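PDB 2GFI: phytase from Debaryomyces castellii, which catalyses hydrolytic release of phosphate from phytate (inositol hexakisphosphate), as a 3-phytase of the histidine acid phosphatase family. Local coordinates for residues S68-R73 with R167-T171; G39-I44 with T369-R374; Y117-E121 with S454-S458; M138-F144 with Y174-F179; S204-R208 with S329-D335. The contacts are given in a common frame with arbitrary orientation. Residues are numbered along the deposited sequence.

Contact 1: residues S68-R73 with R167-T171; sequences SRHGER and RVYQT
This is a buried active-site contact, in which the loop leaving the C-terminal end of strand 59-69 lies against the first turns of helix 166-180. R69-R73 (RHGER) matches the RHGxR signature of histidine acid phosphatases, and H70 is the predicted nucleophile. S68 is still extended; from H70 on the chain is loop. Closest register is H70 to V168, 4.4 Å between CA atoms. One hydrogen bond joins the segments: G71 N donates to T171 OG1 (2.8 Å, 152°), while that hydroxyl, in the m rotamer, donates back to R167 O at 2.8 Å. H70 takes chi1 p, and its ND1 donates to G71 O at 2.7 Å, which fixes the ring plane. The R167 side chain lies beside this ring. R73 and R167 crowd together, R73 NE to R167 NH1 3.7 Å, a cluster of positive charge consistent with phosphate binding; E119 forms a salt bridge with R167. V168 and T171 also touch F330 of strand 326-331, and T171 meets A137 of helix 133-148.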
# COMPACT_ATOMS: atom_id res chain seq x y z
N SER A 68 13.15 25.82 1.40
CA SER A 68 11.82 25.32 1.19
C SER A 68 11.03 26.24 0.24
O SER A 68 11.14 27.47 0.32
CB SER A 68 11.13 25.19 2.52
OG SER A 68 9.79 24.82 2.32
N ARG A 69 10.29 25.63 -0.68
CA ARG A 69 9.30 26.33 -1.49
C ARG A 69 8.10 26.58 -0.57
O ARG A 69 7.98 25.96 0.50
CB ARG A 69 8.89 25.44 -2.65
CG ARG A 69 8.07 26.12 -3.67
CD ARG A 69 7.53 25.18 -4.71
NE ARG A 69 6.68 25.90 -5.64
CZ ARG A 69 6.09 25.34 -6.69
NH1 ARG A 69 6.25 24.05 -6.93
NH2 ARG A 69 5.34 26.07 -7.49
N HIS A 70 7.21 27.50 -0.96
CA HIS A 70 5.92 27.59 -0.31
C HIS A 70 5.21 26.24 -0.50
O HIS A 70 5.58 25.48 -1.43
CB HIS A 70 5.07 28.70 -0.92
CG HIS A 70 4.92 28.59 -2.41
ND1 HIS A 70 4.05 27.70 -3.02
CD2 HIS A 70 5.53 29.25 -3.42
CE1 HIS A 70 4.15 27.81 -4.33
NE2 HIS A 70 5.02 28.77 -4.60
N GLY A 71 4.21 25.93 0.33
CA GLY A 71 3.41 24.72 0.08
C GLY A 71 2.43 24.88 -1.08
O GLY A 71 2.40 25.93 -1.73
N GLU A 72 1.62 23.84 -1.31
CA GLU A 72 0.56 23.86 -2.29
C GLU A 72 -0.25 25.15 -2.18
O GLU A 72 -0.51 25.65 -1.10
CB GLU A 72 -0.36 22.64 -2.13
CG GLU A 72 0.29 21.30 -2.47
CD GLU A 72 1.06 20.64 -1.32
OE1 GLU A 72 1.56 21.32 -0.40
OE2 GLU A 72 1.19 19.40 -1.32
N ARG A 73 -0.67 25.66 -3.32
CA ARG A 73 -1.37 26.91 -3.38
C ARG A 73 -2.49 26.85 -4.40
O ARG A 73 -2.61 25.89 -5.20
CB ARG A 73 -0.40 28.05 -3.72
CG ARG A 73 0.54 27.76 -4.91
CD ARG A 73 0.94 29.04 -5.54
NE ARG A 73 1.85 28.94 -6.66
CZ ARG A 73 1.44 28.91 -7.92
NH1 ARG A 73 0.16 28.94 -8.21
NH2 ARG A 73 2.31 28.85 -8.90
N ARG A 167 2.34 33.58 0.22
CA ARG A 167 2.32 32.12 0.29
C ARG A 167 3.64 31.59 0.90
O ARG A 167 3.60 30.66 1.67
CB ARG A 167 2.04 31.50 -1.11
CG ARG A 167 3.06 31.85 -2.15
CD ARG A 167 3.03 31.05 -3.48
NE ARG A 167 2.21 31.82 -4.35
CZ ARG A 167 2.52 32.32 -5.52
NH1 ARG A 167 3.66 32.10 -6.14
NH2 ARG A 167 1.59 33.01 -6.11
N VAL A 168 4.78 32.20 0.55
CA VAL A 168 6.09 31.77 1.04
C VAL A 168 6.17 32.04 2.55
O VAL A 168 6.60 31.19 3.36
CB VAL A 168 7.21 32.53 0.34
CG1 VAL A 168 8.52 32.31 1.02
CG2 VAL A 168 7.35 32.12 -1.14
N TYR A 169 5.74 33.23 2.91
CA TYR A 169 5.80 33.68 4.26
C TYR A 169 4.91 32.79 5.11
O TYR A 169 5.28 32.40 6.23
CB TYR A 169 5.35 35.14 4.37
CG TYR A 169 5.17 35.53 5.82
CD1 TYR A 169 6.26 35.90 6.62
CD2 TYR A 169 3.92 35.48 6.41
CE1 TYR A 169 6.10 36.23 7.97
CE2 TYR A 169 3.75 35.78 7.73
CZ TYR A 169 4.84 36.17 8.49
OH TYR A 169 4.60 36.48 9.79
N GLN A 170 3.74 32.47 4.58
CA GLN A 170 2.79 31.66 5.33
C GLN A 170 3.34 30.24 5.51
O GLN A 170 3.26 29.68 6.57
CB GLN A 170 1.41 31.65 4.67
CG GLN A 170 0.39 30.97 5.53
CD GLN A 170 -1.01 31.24 5.06
OE1 GLN A 170 -1.30 31.08 3.88
NE2 GLN A 170 -1.90 31.63 6.00
N THR A 171 3.95 29.71 4.48
CA THR A 171 4.64 28.45 4.57
C THR A 171 5.61 28.46 5.75
O THR A 171 5.58 27.53 6.57
CB THR A 171 5.35 28.16 3.28
OG1 THR A 171 4.37 28.01 2.27
CG2 THR A 171 6.02 26.77 3.32

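Contact 2: residues G39-I44 with T369-R374; sequences GAAPYI and TPQGAR
Y43 lays its ring under the guanidinium of R374: the planes are 16° apart and R374 CZ is 3.7 Å from the Y43 ring centroid, a stacked cation-pi pair. R374 is steered there by G372 O, which accepts from R374 NE at 3.1 Å and R374 NH2 at 3.0 Å; D136 holds the same NH2 in a salt bridge, and D394 bonds the Y43 hydroxyl. Both segments are loop, with a type II turn P370-A373 (G372 at phi 77°) that leads into strand 374-382 at R374. CA atoms pair G39 with P370 (4.0 Å) and Y43 with Q371 (4.8 Å). G39 has no room for a CB beside T369 O. Q371 (chi1 and chi2 m) folds back, Q371 NE2 donating to A40 O (3.2 Å). A water links A41 O (2.6 Å) to Q371 N (3.2 Å). The turn sets Q371 against the predicted nucleophile H70, so the contact joins the loop before strand 59-69 to the active-site wall, between helix 249-266, which A40 touches, and strand 59-69, touched by A373 and R374.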
# COMPACT_ATOMS: atom_id res chain seq x y z
N GLY A 39 5.37 20.44 -11.05
CA GLY A 39 5.54 21.14 -9.77
C GLY A 39 4.31 21.90 -9.30
O GLY A 39 4.32 22.50 -8.24
N ALA A 40 3.23 21.86 -10.06
CA ALA A 40 2.03 22.62 -9.71
C ALA A 40 1.16 21.87 -8.74
O ALA A 40 0.41 22.47 -7.95
CB ALA A 40 1.22 22.96 -10.98
N ALA A 41 1.21 20.54 -8.83
CA ALA A 41 0.32 19.67 -8.09
C ALA A 41 0.92 19.47 -6.67
O ALA A 41 1.94 20.09 -6.35
CB ALA A 41 0.13 18.35 -8.85
N PRO A 42 0.31 18.65 -5.80
CA PRO A 42 0.82 18.51 -4.44
C PRO A 42 2.28 18.03 -4.32
O PRO A 42 2.87 17.53 -5.30
CB PRO A 42 -0.17 17.53 -3.78
CG PRO A 42 -1.47 17.78 -4.56
CD PRO A 42 -0.95 17.90 -5.99
N TYR A 43 2.83 18.20 -3.11
CA TYR A 43 4.16 17.69 -2.81
C TYR A 43 4.28 16.23 -3.18
O TYR A 43 3.34 15.44 -3.00
CB TYR A 43 4.44 17.82 -1.30
CG TYR A 43 5.82 17.34 -0.96
CD1 TYR A 43 6.94 17.99 -1.46
CD2 TYR A 43 6.01 16.20 -0.18
CE1 TYR A 43 8.21 17.53 -1.16
CE2 TYR A 43 7.27 15.75 0.13
CZ TYR A 43 8.36 16.40 -0.37
OH TYR A 43 9.63 15.90 -0.06
N ILE A 44 5.46 15.87 -3.71
CA ILE A 44 5.82 14.48 -3.85
C ILE A 44 7.31 14.34 -3.60
O ILE A 44 8.10 15.21 -3.99
CB ILE A 44 5.40 13.94 -5.26
CG1 ILE A 44 5.38 12.41 -5.26
CG2 ILE A 44 6.27 14.56 -6.36
CD1 ILE A 44 4.72 11.80 -6.49
N THR A 369 11.49 20.92 -7.45
CA THR A 369 10.54 21.83 -6.85
C THR A 369 9.07 21.45 -7.04
O THR A 369 8.35 22.12 -7.78
CB THR A 369 10.75 23.30 -7.29
OG1 THR A 369 10.50 23.42 -8.70
CG2 THR A 369 12.22 23.76 -7.12
N PRO A 370 8.61 20.40 -6.35
CA PRO A 370 7.19 20.15 -6.28
C PRO A 370 6.66 21.23 -5.36
O PRO A 370 7.47 21.94 -4.75
CB PRO A 370 7.12 18.79 -5.57
CG PRO A 370 8.34 18.81 -4.68
CD PRO A 370 9.37 19.39 -5.58
N GLN A 371 5.34 21.37 -5.25
CA GLN A 371 4.79 22.27 -4.24
C GLN A 371 5.30 21.75 -2.91
O GLN A 371 5.34 20.53 -2.71
CB GLN A 371 3.28 22.26 -4.26
CG GLN A 371 2.69 22.78 -5.54
CD GLN A 371 2.69 24.32 -5.61
OE1 GLN A 371 3.29 24.98 -4.77
NE2 GLN A 371 2.00 24.87 -6.61
N GLY A 372 5.74 22.65 -2.03
CA GLY A 372 6.24 22.24 -0.74
C GLY A 372 7.63 21.65 -0.87
O GLY A 372 8.08 20.92 0.02
N ALA A 373 8.32 21.96 -1.97
CA ALA A 373 9.71 21.52 -2.19
C ALA A 373 10.62 21.79 -0.99
O ALA A 373 10.51 22.83 -0.34
CB ALA A 373 10.28 22.20 -3.41
N ARG A 374 11.53 20.86 -0.73
CA ARG A 374 12.45 20.98 0.36
C ARG A 374 13.83 20.59 -0.11
O ARG A 374 14.06 19.48 -0.58
CB ARG A 374 11.98 20.13 1.57
CG ARG A 374 11.62 18.68 1.24
CD ARG A 374 10.58 18.07 2.13
NE ARG A 374 9.30 18.71 1.87
CZ ARG A 374 8.16 18.46 2.51
NH1 ARG A 374 8.10 17.56 3.49
NH2 ARG A 374 7.07 19.10 2.12
O HOH W 1 4.22 19.12 -7.25

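Contact 3: residues Y117-E121 with S454-S458; sequences YLEKE and SLINS
Residues Y117-K120 make a type II beta turn, closed by K120 N donating to Y117 O at 3.0 Å, with E119 at the left-handed position (phi 81°, psi -8°). Opposite it runs the C-terminal tail, S454-S458, largely extended until N457 forms the centre of an inverse gamma turn. The approach is closest between the CA atoms of E119 and S458, 5.4 Å apart.

E119 points toward the tail with chi1 and chi2 both m. Its CG rests 3.3 Å from N457 O, and E119 OE1 comes within 3.3 Å of S458 CA. The carboxylate is engaged outside the pair, in a salt bridge with R167 and a hydrogen bond from T77. N457, chi1 t, reaches over the turn, where a water 2.6 Å from L118 O and 2.9 Å from N457 OD1 links the two. K120 curls back with chi1 and chi2 m, giving its amine to V116 O; K120 NZ also lies 2.7 Å from N457 ND2, a pair of donors and so not a bond.

With only 197 Å² buried and no clear direct hydrogen bond between the segments, the tail is held here by packing and a shared water. Other polar ties of the tail include backbone bonds of I456 with N164 and G166, and bonds of S458 O with S165 and H332, the last placing the chain terminus close beside the predicted catalytic centre.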
# COMPACT_ATOMS: atom_id res chain seq x y z
N TYR A 117 -8.46 34.11 -3.17
CA TYR A 117 -7.59 32.98 -2.90
C TYR A 117 -6.48 32.82 -3.91
O TYR A 117 -5.53 32.12 -3.64
CB TYR A 117 -8.36 31.67 -2.75
CG TYR A 117 -9.31 31.72 -1.58
CD1 TYR A 117 -8.88 32.18 -0.34
CD2 TYR A 117 -10.62 31.34 -1.71
CE1 TYR A 117 -9.74 32.25 0.74
CE2 TYR A 117 -11.51 31.38 -0.62
CZ TYR A 117 -11.05 31.86 0.60
OH TYR A 117 -11.92 31.91 1.67
N LEU A 118 -6.57 33.50 -5.05
CA LEU A 118 -5.51 33.40 -5.98
C LEU A 118 -4.24 33.82 -5.25
O LEU A 118 -4.27 34.73 -4.41
CB LEU A 118 -5.75 34.23 -7.26
CG LEU A 118 -6.91 33.82 -8.16
CD1 LEU A 118 -7.06 34.76 -9.40
CD2 LEU A 118 -6.84 32.37 -8.59
N GLU A 119 -3.14 33.14 -5.56
CA GLU A 119 -1.82 33.45 -5.03
C GLU A 119 -1.60 32.87 -3.61
O GLU A 119 -0.50 32.90 -3.10
CB GLU A 119 -1.48 34.97 -5.08
CG GLU A 119 -1.61 35.68 -6.45
CD GLU A 119 -0.47 35.42 -7.43
OE1 GLU A 119 0.46 34.68 -7.09
OE2 GLU A 119 -0.50 35.97 -8.60
N LYS A 120 -2.65 32.34 -2.99
CA LYS A 120 -2.59 31.97 -1.57
C LYS A 120 -2.30 30.50 -1.40
O LYS A 120 -2.68 29.67 -2.24
CB LYS A 120 -3.93 32.24 -0.87
CG LYS A 120 -4.50 33.66 -0.99
CD LYS A 120 -3.63 34.73 -0.39
CE LYS A 120 -4.45 36.02 -0.16
NZ LYS A 120 -4.62 36.70 -1.48
N GLU A 121 -1.69 30.18 -0.27
CA GLU A 121 -1.59 28.79 0.16
C GLU A 121 -2.97 28.24 0.30
O GLU A 121 -3.88 28.94 0.76
CB GLU A 121 -0.89 28.74 1.54
CG GLU A 121 0.60 28.99 1.50
CD GLU A 121 1.29 27.90 0.72
OE1 GLU A 121 1.45 26.80 1.28
OE2 GLU A 121 1.65 28.12 -0.48
N SER A 454 6.99 44.14 3.81
CA SER A 454 5.57 43.90 3.87
C SER A 454 5.19 42.82 2.84
O SER A 454 5.79 42.72 1.77
CB SER A 454 4.82 45.22 3.62
OG SER A 454 4.58 45.39 2.23
N LEU A 455 4.18 42.01 3.17
CA LEU A 455 3.81 40.87 2.33
C LEU A 455 3.20 41.28 1.00
O LEU A 455 2.31 42.13 0.97
CB LEU A 455 2.89 39.90 3.08
CG LEU A 455 3.50 39.36 4.39
CD1 LEU A 455 2.55 38.43 5.11
CD2 LEU A 455 4.93 38.76 4.23
N ILE A 456 3.66 40.66 -0.08
CA ILE A 456 2.99 40.77 -1.38
C ILE A 456 2.17 39.53 -1.80
O ILE A 456 2.50 38.38 -1.46
CB ILE A 456 3.99 41.15 -2.48
CG1 ILE A 456 5.08 40.06 -2.58
CG2 ILE A 456 4.50 42.62 -2.23
CD1 ILE A 456 6.15 40.33 -3.58
N ASN A 457 1.12 39.80 -2.57
CA ASN A 457 0.18 38.79 -3.05
C ASN A 457 0.67 38.14 -4.34
O ASN A 457 0.03 38.27 -5.37
CB ASN A 457 -1.18 39.47 -3.25
CG ASN A 457 -2.35 38.52 -3.16
OD1 ASN A 457 -3.39 38.74 -3.80
ND2 ASN A 457 -2.21 37.49 -2.34
N SER A 458 1.82 37.47 -4.30
CA SER A 458 2.41 36.81 -5.49
C SER A 458 3.23 35.54 -5.18
O SER A 458 4.43 35.56 -4.86
CB SER A 458 3.23 37.80 -6.32
OG SER A 458 4.39 38.20 -5.61
O HOH W 2 -5.58 36.99 -4.55

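Contact 4: residues M138-F144 with Y174-F179; sequences MKHGIAF and YFARGF
Two glycines face each other where helices 133-148 and 166-180 cross, and their missing side chains set the spacing. The axes of the short segments approach to 6.3 Å, with their N-to-C directions 40° apart (signed crossing angle -40°). G141 and F179 are the closest CA pair, at 4.1 Å. A CB on G141 would strike F175 O and F179 N, and one on G178 would strike M138 O and I142 N. Into these hollows the opposite backbones sink: G141 CA lies 3.3 Å from F175 O and G178 CA 3.4 Å from M138 O, both CA-H...O contacts. A further one along the interface joins M138 CA to Y174 O (3.3 Å).

Large side chains fill the flanks. F175 (chi1 t) lays its ring along helix 133-148, with G141 CA over one face, 3.6 Å from the centroid. The edge of the same ring addresses two faces: H140, with centroids 5.0 Å apart and planes at 88°, and F144, at 5.3 Å and 66°. F144 CD2 meets F179 CE1 at 3.8 Å. On another flank M138 (chi1 and chi2 t) brings CE to Y174 CD2 (3.7 Å) and R177 CB (3.6 Å).

F144 and F175 rest on strands 59-69 and 326-331, while M138, I142 and Y174 meet a neighbouring subunit. This close glycine-to-glycine crossing is a tight helix pair packed on the central sheet of the alpha/beta histidine phosphatase fold.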
# COMPACT_ATOMS: atom_id res chain seq x y z
N MET A 138 3.21 22.63 7.84
CA MET A 138 3.11 22.27 9.25
C MET A 138 3.65 20.85 9.53
O MET A 138 4.48 20.66 10.41
CB MET A 138 1.67 22.43 9.75
CG MET A 138 1.51 22.33 11.28
SD MET A 138 -0.05 22.98 11.99
CE MET A 138 0.49 24.59 12.46
N LYS A 139 3.22 19.85 8.76
CA LYS A 139 3.66 18.45 8.98
C LYS A 139 5.16 18.34 8.76
O LYS A 139 5.83 17.55 9.45
CB LYS A 139 2.97 17.47 8.03
CG LYS A 139 1.51 17.30 8.24
CD LYS A 139 0.98 16.22 7.30
CE LYS A 139 -0.49 15.91 7.54
NZ LYS A 139 -1.10 15.36 6.31
N HIS A 140 5.66 19.10 7.77
CA HIS A 140 7.07 19.15 7.47
C HIS A 140 7.85 19.71 8.68
O HIS A 140 8.85 19.14 9.09
CB HIS A 140 7.36 19.99 6.21
CG HIS A 140 8.81 19.98 5.81
ND1 HIS A 140 9.33 20.84 4.88
CD2 HIS A 140 9.85 19.23 6.26
CE1 HIS A 140 10.63 20.61 4.74
NE2 HIS A 140 10.97 19.63 5.56
N GLY A 141 7.39 20.82 9.24
CA GLY A 141 8.00 21.40 10.43
C GLY A 141 8.09 20.37 11.54
O GLY A 141 9.14 20.21 12.11
N ILE A 142 7.00 19.66 11.83
CA ILE A 142 7.00 18.63 12.86
C ILE A 142 8.07 17.58 12.61
O ILE A 142 8.82 17.24 13.49
CB ILE A 142 5.62 17.92 12.91
CG1 ILE A 142 4.48 18.89 13.31
CG2 ILE A 142 5.67 16.67 13.79
CD1 ILE A 142 3.05 18.21 13.30
N ALA A 143 8.12 17.08 11.38
CA ALA A 143 9.01 16.01 10.97
C ALA A 143 10.42 16.50 11.09
O ALA A 143 11.34 15.76 11.44
CB ALA A 143 8.71 15.60 9.51
N PHE A 144 10.60 17.76 10.72
CA PHE A 144 11.89 18.36 10.71
C PHE A 144 12.38 18.50 12.16
O PHE A 144 13.52 18.22 12.44
CB PHE A 144 11.82 19.71 10.00
CG PHE A 144 13.17 20.29 9.64
CD1 PHE A 144 13.71 20.10 8.35
CD2 PHE A 144 13.90 21.07 10.56
CE1 PHE A 144 14.94 20.67 7.99
CE2 PHE A 144 15.11 21.65 10.20
CZ PHE A 144 15.62 21.44 8.92
N TYR A 174 3.80 28.19 9.04
CA TYR A 174 3.24 26.89 9.34
C TYR A 174 4.35 25.90 9.66
O TYR A 174 4.20 25.12 10.57
CB TYR A 174 2.36 26.39 8.20
CG TYR A 174 0.95 26.85 8.38
CD1 TYR A 174 0.54 28.07 7.89
CD2 TYR A 174 0.03 26.06 9.06
CE1 TYR A 174 -0.79 28.51 8.04
CE2 TYR A 174 -1.29 26.46 9.20
CZ TYR A 174 -1.69 27.71 8.70
OH TYR A 174 -2.99 28.14 8.87
N PHE A 175 5.45 25.96 8.92
CA PHE A 175 6.58 25.15 9.19
C PHE A 175 7.09 25.40 10.61
O PHE A 175 7.26 24.44 11.36
CB PHE A 175 7.69 25.45 8.19
CG PHE A 175 8.93 24.62 8.43
CD1 PHE A 175 9.14 23.46 7.70
CD2 PHE A 175 9.85 24.99 9.42
CE1 PHE A 175 10.26 22.68 7.94
CE2 PHE A 175 10.99 24.20 9.66
CZ PHE A 175 11.19 23.05 8.93
N ALA A 176 7.31 26.66 10.96
CA ALA A 176 7.85 27.04 12.26
C ALA A 176 6.92 26.58 13.35
O ALA A 176 7.37 26.09 14.40
CB ALA A 176 8.10 28.54 12.34
N ARG A 177 5.61 26.66 13.09
CA ARG A 177 4.63 26.19 14.04
C ARG A 177 4.68 24.68 14.18
O ARG A 177 4.55 24.14 15.29
CB ARG A 177 3.24 26.64 13.67
CG ARG A 177 3.01 28.11 13.89
CD ARG A 177 1.68 28.59 13.34
NE ARG A 177 1.55 30.03 13.46
CZ ARG A 177 1.07 30.64 14.53
NH1 ARG A 177 0.71 29.92 15.59
NH2 ARG A 177 0.97 31.96 14.55
N GLY A 178 4.85 23.97 13.07
CA GLY A 178 5.00 22.54 13.19
C GLY A 178 6.25 22.25 14.00
O GLY A 178 6.26 21.36 14.85
N PHE A 179 7.31 23.01 13.72
CA PHE A 179 8.63 22.76 14.28
C PHE A 179 8.63 22.98 15.79
O PHE A 179 9.17 22.17 16.53
CB PHE A 179 9.69 23.62 13.57
CG PHE A 179 11.09 23.44 14.12
CD1 PHE A 179 11.99 22.57 13.51
CD2 PHE A 179 11.50 24.12 15.27
CE1 PHE A 179 13.27 22.40 14.04
CE2 PHE A 179 12.76 23.96 15.79
CZ PHE A 179 13.66 23.11 15.18

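Contact 5: residues S204-R208 with S329-D335; sequences SLTPR and SFTHDTD
The R208 guanidinium and the D335 carboxylate pair side by side in a bidentate salt bridge: R208 NE to D335 OD1 is 2.6 Å (168°), and R208 NH2 to D335 OD2 is 2.9 Å (160°). R208 (chi1 p) points at helix 333-343, its CD 3.5 Å from T334 CG2. D335 OD1 also accepts from a water (2.5 Å) that in turn accepts from R208 N (3.1 Å), and D335 OD2 receives a weak bond from H332 N at 3.4 Å. Upstream, T331 OG1, chi1 t, donates to L205 O (2.8 Å), tying the loop to T331 in the region of strand 326-331. The loop is braced internally by an ST turn, T206 N donating to S204 OG at 2.9 Å; T206 OG1 bonds to D209. CA atoms align L205 with T331 (6.1 Å) and T206 with D335 (5.6 Å). H332 is the N-cap of the helix, and its NE2 bonds to S458 O. H332-D333 is the HD motif of histidine acid phosphatases, D333 being the predicted proton donor.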
# COMPACT_ATOMS: atom_id res chain seq x y z
N SER A 204 19.28 38.32 -0.53
CA SER A 204 17.93 38.04 -1.02
C SER A 204 17.72 36.53 -1.03
O SER A 204 18.66 35.78 -1.26
CB SER A 204 17.82 38.54 -2.45
OG SER A 204 16.51 38.40 -2.94
N LEU A 205 16.50 36.11 -0.76
CA LEU A 205 16.09 34.72 -1.01
C LEU A 205 15.58 34.58 -2.44
O LEU A 205 15.31 33.49 -2.90
CB LEU A 205 15.04 34.27 0.01
CG LEU A 205 15.64 33.89 1.36
CD1 LEU A 205 14.56 33.70 2.38
CD2 LEU A 205 16.61 32.66 1.27
N THR A 206 15.48 35.71 -3.13
CA THR A 206 15.10 35.74 -4.54
C THR A 206 16.12 36.58 -5.32
O THR A 206 15.75 37.58 -5.91
CB THR A 206 13.67 36.35 -4.72
OG1 THR A 206 13.60 37.66 -4.13
CG2 THR A 206 12.61 35.55 -3.96
N PRO A 207 17.40 36.19 -5.33
CA PRO A 207 18.44 37.00 -5.98
C PRO A 207 18.24 37.22 -7.48
O PRO A 207 18.82 38.16 -8.06
CB PRO A 207 19.72 36.21 -5.72
CG PRO A 207 19.23 34.79 -5.49
CD PRO A 207 17.94 34.95 -4.73
N ARG A 208 17.42 36.40 -8.13
CA ARG A 208 17.13 36.64 -9.53
C ARG A 208 16.44 38.00 -9.74
O ARG A 208 16.51 38.55 -10.82
CB ARG A 208 16.24 35.54 -10.11
CG ARG A 208 14.83 35.58 -9.58
CD ARG A 208 14.08 34.33 -9.75
NE ARG A 208 13.14 34.15 -8.66
CZ ARG A 208 11.85 34.45 -8.72
NH1 ARG A 208 11.35 34.93 -9.86
NH2 ARG A 208 11.08 34.27 -7.66
N SER A 329 14.95 28.51 5.38
CA SER A 329 14.76 29.51 4.33
C SER A 329 13.63 29.05 3.43
O SER A 329 13.59 27.89 2.99
CB SER A 329 16.02 29.66 3.46
OG SER A 329 17.10 30.06 4.25
N PHE A 330 12.76 30.00 3.10
CA PHE A 330 11.53 29.78 2.37
C PHE A 330 11.48 30.75 1.22
O PHE A 330 11.66 31.94 1.42
CB PHE A 330 10.36 30.00 3.31
CG PHE A 330 10.30 29.00 4.39
CD1 PHE A 330 9.59 27.82 4.22
CD2 PHE A 330 11.02 29.20 5.57
CE1 PHE A 330 9.56 26.88 5.21
CE2 PHE A 330 11.01 28.26 6.57
CZ PHE A 330 10.28 27.09 6.38
N THR A 331 11.23 30.24 0.03
CA THR A 331 11.26 31.05 -1.16
C THR A 331 10.46 30.33 -2.27
O THR A 331 9.64 29.50 -1.95
CB THR A 331 12.72 31.38 -1.54
OG1 THR A 331 12.74 32.29 -2.64
CG2 THR A 331 13.47 30.13 -2.02
N HIS A 332 10.65 30.67 -3.54
CA HIS A 332 9.83 30.12 -4.61
C HIS A 332 10.55 28.97 -5.30
O HIS A 332 11.74 28.75 -5.10
CB HIS A 332 9.54 31.20 -5.66
CG HIS A 332 8.69 32.32 -5.16
ND1 HIS A 332 9.22 33.43 -4.53
CD2 HIS A 332 7.35 32.52 -5.22
CE1 HIS A 332 8.24 34.26 -4.22
NE2 HIS A 332 7.10 33.73 -4.61
N ASP A 333 9.84 28.23 -6.14
CA ASP A 333 10.45 27.17 -6.91
C ASP A 333 11.59 27.71 -7.75
O ASP A 333 12.68 27.10 -7.84
CB ASP A 333 9.42 26.44 -7.78
CG ASP A 333 8.56 27.37 -8.62
OD1 ASP A 333 8.67 28.62 -8.53
OD2 ASP A 333 7.73 26.93 -9.43
N THR A 334 11.36 28.88 -8.34
CA THR A 334 12.30 29.50 -9.26
C THR A 334 13.62 29.75 -8.58
O THR A 334 14.66 29.54 -9.17
CB THR A 334 11.71 30.78 -9.85
OG1 THR A 334 10.58 30.45 -10.67
CG2 THR A 334 12.68 31.37 -10.88
N ASP A 335 13.58 30.13 -7.31
CA ASP A 335 14.79 30.50 -6.61
C ASP A 335 15.55 29.27 -6.23
O ASP A 335 16.79 29.24 -6.30
CB ASP A 335 14.42 31.31 -5.42
CG ASP A 335 13.67 32.53 -5.82
OD1 ASP A 335 14.34 33.37 -6.47
OD2 ASP A 335 12.43 32.71 -5.60
O HOH W 3 16.70 33.46 -7.38

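In the fold
Contacts 1, 2, 4 and 5 are buried, whereas contact 3, about 17 Å between centres from contact 2, is only partly so and is joined by packing and a water. Contacts 1, 2 and 5 gather round the predicted catalytic residues H70 and D333 and are rich in charge. R69 of contact 1 bridges them, bonding to G39 O of contact 2 and forming a salt bridge with D333 of contact 5. Strands 59-69 and 326-331 are sheet neighbours, so S68 pairs with S329 and T331. Contact 3 joins through E119, which neutralises R167, and through S458 O on H332. Contact 4 shares helix 166-180 with contact 1 but, farther from the site, is aromatic and glycine-packed.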